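Local atomic coordinates of 16S rRNA (guanine(1405)-N(7))-methyltransferase (PDB entry 6PI9), a protein that probably methylates the N7 position of guanosine 1405 in 16S rRNA, using S-adenosyl-L-methionine, and so confers resistance to various aminoglycosides. Residues L209-P214 with D231-I236. Residues are numbered along the deposited sequence; the frame is centred on the assembly and turned at random.
Sequences LVVTFP and DWFERI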
loop_
_atom_site.group_PDB
_atom_site.type_symbol
_atom_site.label_atom_id
_atom_site.label_comp_id
_atom_site.label_asym_id
_atom_site.label_seq_id
_atom_site.Cartn_x
_atom_site.Cartn_y
_atom_site.Cartn_z
ATOM N N LEU A 209 20.181 9.475 13.907
ATOM C CA LEU A 209 18.891 9.133 13.331
ATOM C C LEU A 209 19.120 8.059 12.281
ATOM O O LEU A 209 20.124 8.097 11.564
ATOM C CB LEU A 209 18.208 10.331 12.646
ATOM C CG LEU A 209 18.149 11.603 13.486
ATOM C CD1 LEU A 209 17.472 12.659 12.648
ATOM C CD2 LEU A 209 17.364 11.412 14.811
ATOM N N VAL A 210 18.197 7.109 12.192
ATOM C CA VAL A 210 18.172 6.129 11.099
ATOM C C VAL A 210 16.929 6.420 10.308
ATOM O O VAL A 210 15.823 6.301 10.842
ATOM C CB VAL A 210 18.147 4.684 11.626
ATOM C CG1 VAL A 210 18.080 3.686 10.440
ATOM C CG2 VAL A 210 19.383 4.443 12.495
ATOM N N VAL A 211 17.083 6.818 9.045
ATOM C CA VAL A 211 15.940 7.250 8.226
ATOM C C VAL A 211 15.881 6.332 7.027
ATOM O O VAL A 211 16.909 6.124 6.372
ATOM C CB VAL A 211 16.105 8.711 7.753
ATOM C CG1 VAL A 211 14.947 9.132 6.785
ATOM C CG2 VAL A 211 16.278 9.685 8.965
ATOM N N THR A 212 14.733 5.701 6.775
ATOM C CA THR A 212 14.702 4.760 5.666
ATOM C C THR A 212 13.517 4.995 4.743
ATOM O O THR A 212 12.482 5.555 5.120
ATOM C CB THR A 212 14.661 3.302 6.108
ATOM O OG1 THR A 212 13.324 2.993 6.521
ATOM C CG2 THR A 212 15.656 3.071 7.234
ATOM N N PHE A 213 13.663 4.469 3.515
ATOM C CA PHE A 213 12.603 4.631 2.514
ATOM C C PHE A 213 12.383 3.299 1.812
ATOM O O PHE A 213 13.330 2.553 1.596
ATOM C CB PHE A 213 13.012 5.662 1.425
ATOM C CG PHE A 213 13.259 7.034 1.979
ATOM C CD1 PHE A 213 12.216 7.957 2.038
ATOM C CD2 PHE A 213 14.535 7.402 2.450
ATOM C CE1 PHE A 213 12.444 9.255 2.569
ATOM C CE2 PHE A 213 14.777 8.690 2.996
ATOM C CZ PHE A 213 13.718 9.631 3.049
ATOM N N PRO A 214 11.157 2.994 1.430
ATOM C CA PRO A 214 10.944 1.778 0.643
ATOM C C PRO A 214 11.411 1.999 -0.788
ATOM O O PRO A 214 11.210 3.066 -1.372
ATOM C CB PRO A 214 9.428 1.567 0.713
ATOM C CG PRO A 214 8.872 3.018 0.900
ATOM C CD PRO A 214 9.937 3.797 1.653
ATOM N N ASP A 231 16.860 12.022 -3.680
ATOM C CA ASP A 231 16.947 13.431 -4.045
ATOM C C ASP A 231 16.115 14.276 -3.103
ATOM O O ASP A 231 16.527 15.383 -2.699
ATOM C CB ASP A 231 16.448 13.677 -5.469
ATOM C CG ASP A 231 17.351 13.121 -6.557
ATOM O OD1 ASP A 231 18.561 12.860 -6.365
ATOM O OD2 ASP A 231 16.788 12.948 -7.656
ATOM N N TRP A 232 14.912 13.797 -2.773
ATOM C CA TRP A 232 14.034 14.572 -1.918
ATOM C C TRP A 232 14.634 14.694 -0.537
ATOM O O TRP A 232 14.696 15.796 0.049
ATOM C CB TRP A 232 12.658 13.888 -1.836
ATOM C CG TRP A 232 11.744 14.515 -0.823
ATOM C CD1 TRP A 232 10.934 15.633 -1.014
ATOM C CD2 TRP A 232 11.537 14.093 0.526
ATOM N NE1 TRP A 232 10.269 15.911 0.147
ATOM C CE2 TRP A 232 10.588 14.974 1.097
ATOM C CE3 TRP A 232 12.028 13.026 1.299
ATOM C CZ2 TRP A 232 10.171 14.860 2.391
ATOM C CZ3 TRP A 232 11.567 12.886 2.615
ATOM C CH2 TRP A 232 10.658 13.806 3.144
ATOM N N PHE A 233 15.096 13.569 -0.007
ATOM C CA PHE A 233 15.702 13.606 1.315
ATOM C C PHE A 233 16.895 14.560 1.343
ATOM O O PHE A 233 17.044 15.372 2.276
ATOM C CB PHE A 233 16.113 12.186 1.732
ATOM C CG PHE A 233 16.632 12.104 3.159
ATOM C CD1 PHE A 233 15.827 12.490 4.206
ATOM C CD2 PHE A 233 17.910 11.629 3.423
ATOM C CE1 PHE A 233 16.277 12.392 5.523
ATOM C CE2 PHE A 233 18.372 11.532 4.766
ATOM C CZ PHE A 233 17.524 11.913 5.792
ATOM N N GLU A 234 17.757 14.503 0.336
ATOM C CA GLU A 234 18.936 15.361 0.424
ATOM C C GLU A 234 18.532 16.822 0.352
ATOM O O GLU A 234 19.210 17.682 0.928
ATOM C CB GLU A 234 19.935 15.013 -0.670
ATOM C CG GLU A 234 20.155 13.514 -0.820
ATOM C CD GLU A 234 21.210 12.866 0.078
ATOM O OE1 GLU A 234 21.674 11.765 -0.319
ATOM O OE2 GLU A 234 21.561 13.417 1.149
ATOM N N ARG A 235 17.389 17.107 -0.258
ATOM C CA ARG A 235 16.949 18.480 -0.390
ATOM C C ARG A 235 16.286 18.974 0.895
ATOM O O ARG A 235 16.465 20.130 1.286
ATOM C CB ARG A 235 15.990 18.593 -1.574
ATOM C CG ARG A 235 15.324 19.926 -1.668
ATOM C CD ARG A 235 14.661 20.132 -3.011
ATOM N NE ARG A 235 13.562 19.204 -3.268
ATOM C CZ ARG A 235 12.334 19.353 -2.773
ATOM N NH1 ARG A 235 12.069 20.374 -1.954
ATOM N NH2 ARG A 235 11.371 18.482 -3.076
ATOM N N ILE A 236 15.553 18.124 1.596
ATOM C CA ILE A 236 14.839 18.632 2.783
ATOM C C ILE A 236 15.660 18.459 4.050
ATOM O O ILE A 236 15.299 19.021 5.097
ATOM C CB ILE A 236 13.463 17.985 2.971
ATOM C CG1 ILE A 236 13.583 16.488 3.270
ATOM C CG2 ILE A 236 12.568 18.225 1.713
ATOM C CD1 ILE A 236 13.374 16.076 4.728
#
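The far edge of the Phe213 ring points at one face of Phe233 in an offset edge-to-face pair, with centroids 5.5 Å apart and planes at 63°. Phe213 CE2 lies over that face, and Phe213 CZ comes within 3.7 Å of Phe233 CD1 and also packs on Phe233 CB, so the edge sits over the root of the ring rather than its middle. The same edge serves Trp232: Phe213 CE1 meets Trp232 CZ3 at 3.7 Å, with Phe213 CZ in plane at the indole edge and the two side chains crossing at about a right angle. One face of that indole carries Ile236 CG1 from the next turn of the helix, 3.8 Å above the plane and displaced toward the rim. Val211 and Phe233 come at each other from opposite directions, and Val211 CG1 meets Phe233 CE1 at 3.7 Å, oblique to the ring. Phe233 reaches the strand because its CG is anti to the backbone N (chi1 -174°), which carries the ring out past Phe213 to the valine. Contact across the pair is entirely apolar, and all four touching side chains are buried. Tyr229 meets the Phe213 ring at a shallow angle and Tyr255 of strand 252-259 packs against Phe233, while Leu186 touches both Val211 and Trp232. Trp232 also packs on Val223 of the second subunit, so the helix side of this core takes part in the contact between the two subunits. Strand 209-214 and helix 231-236 run roughly antiparallel, at 147°, their axes 11.0 Å apart. This hydrophobic helix-on-sheet packing, about 10 Å from the bound S-adenosyl-L-homocysteine at Phe213, is characteristic of the Rossmann-like methyltransferase fold, in which helix 225-236 links the fifth strand, 208-214, to the antiparallel pair 241-248 and 252-259.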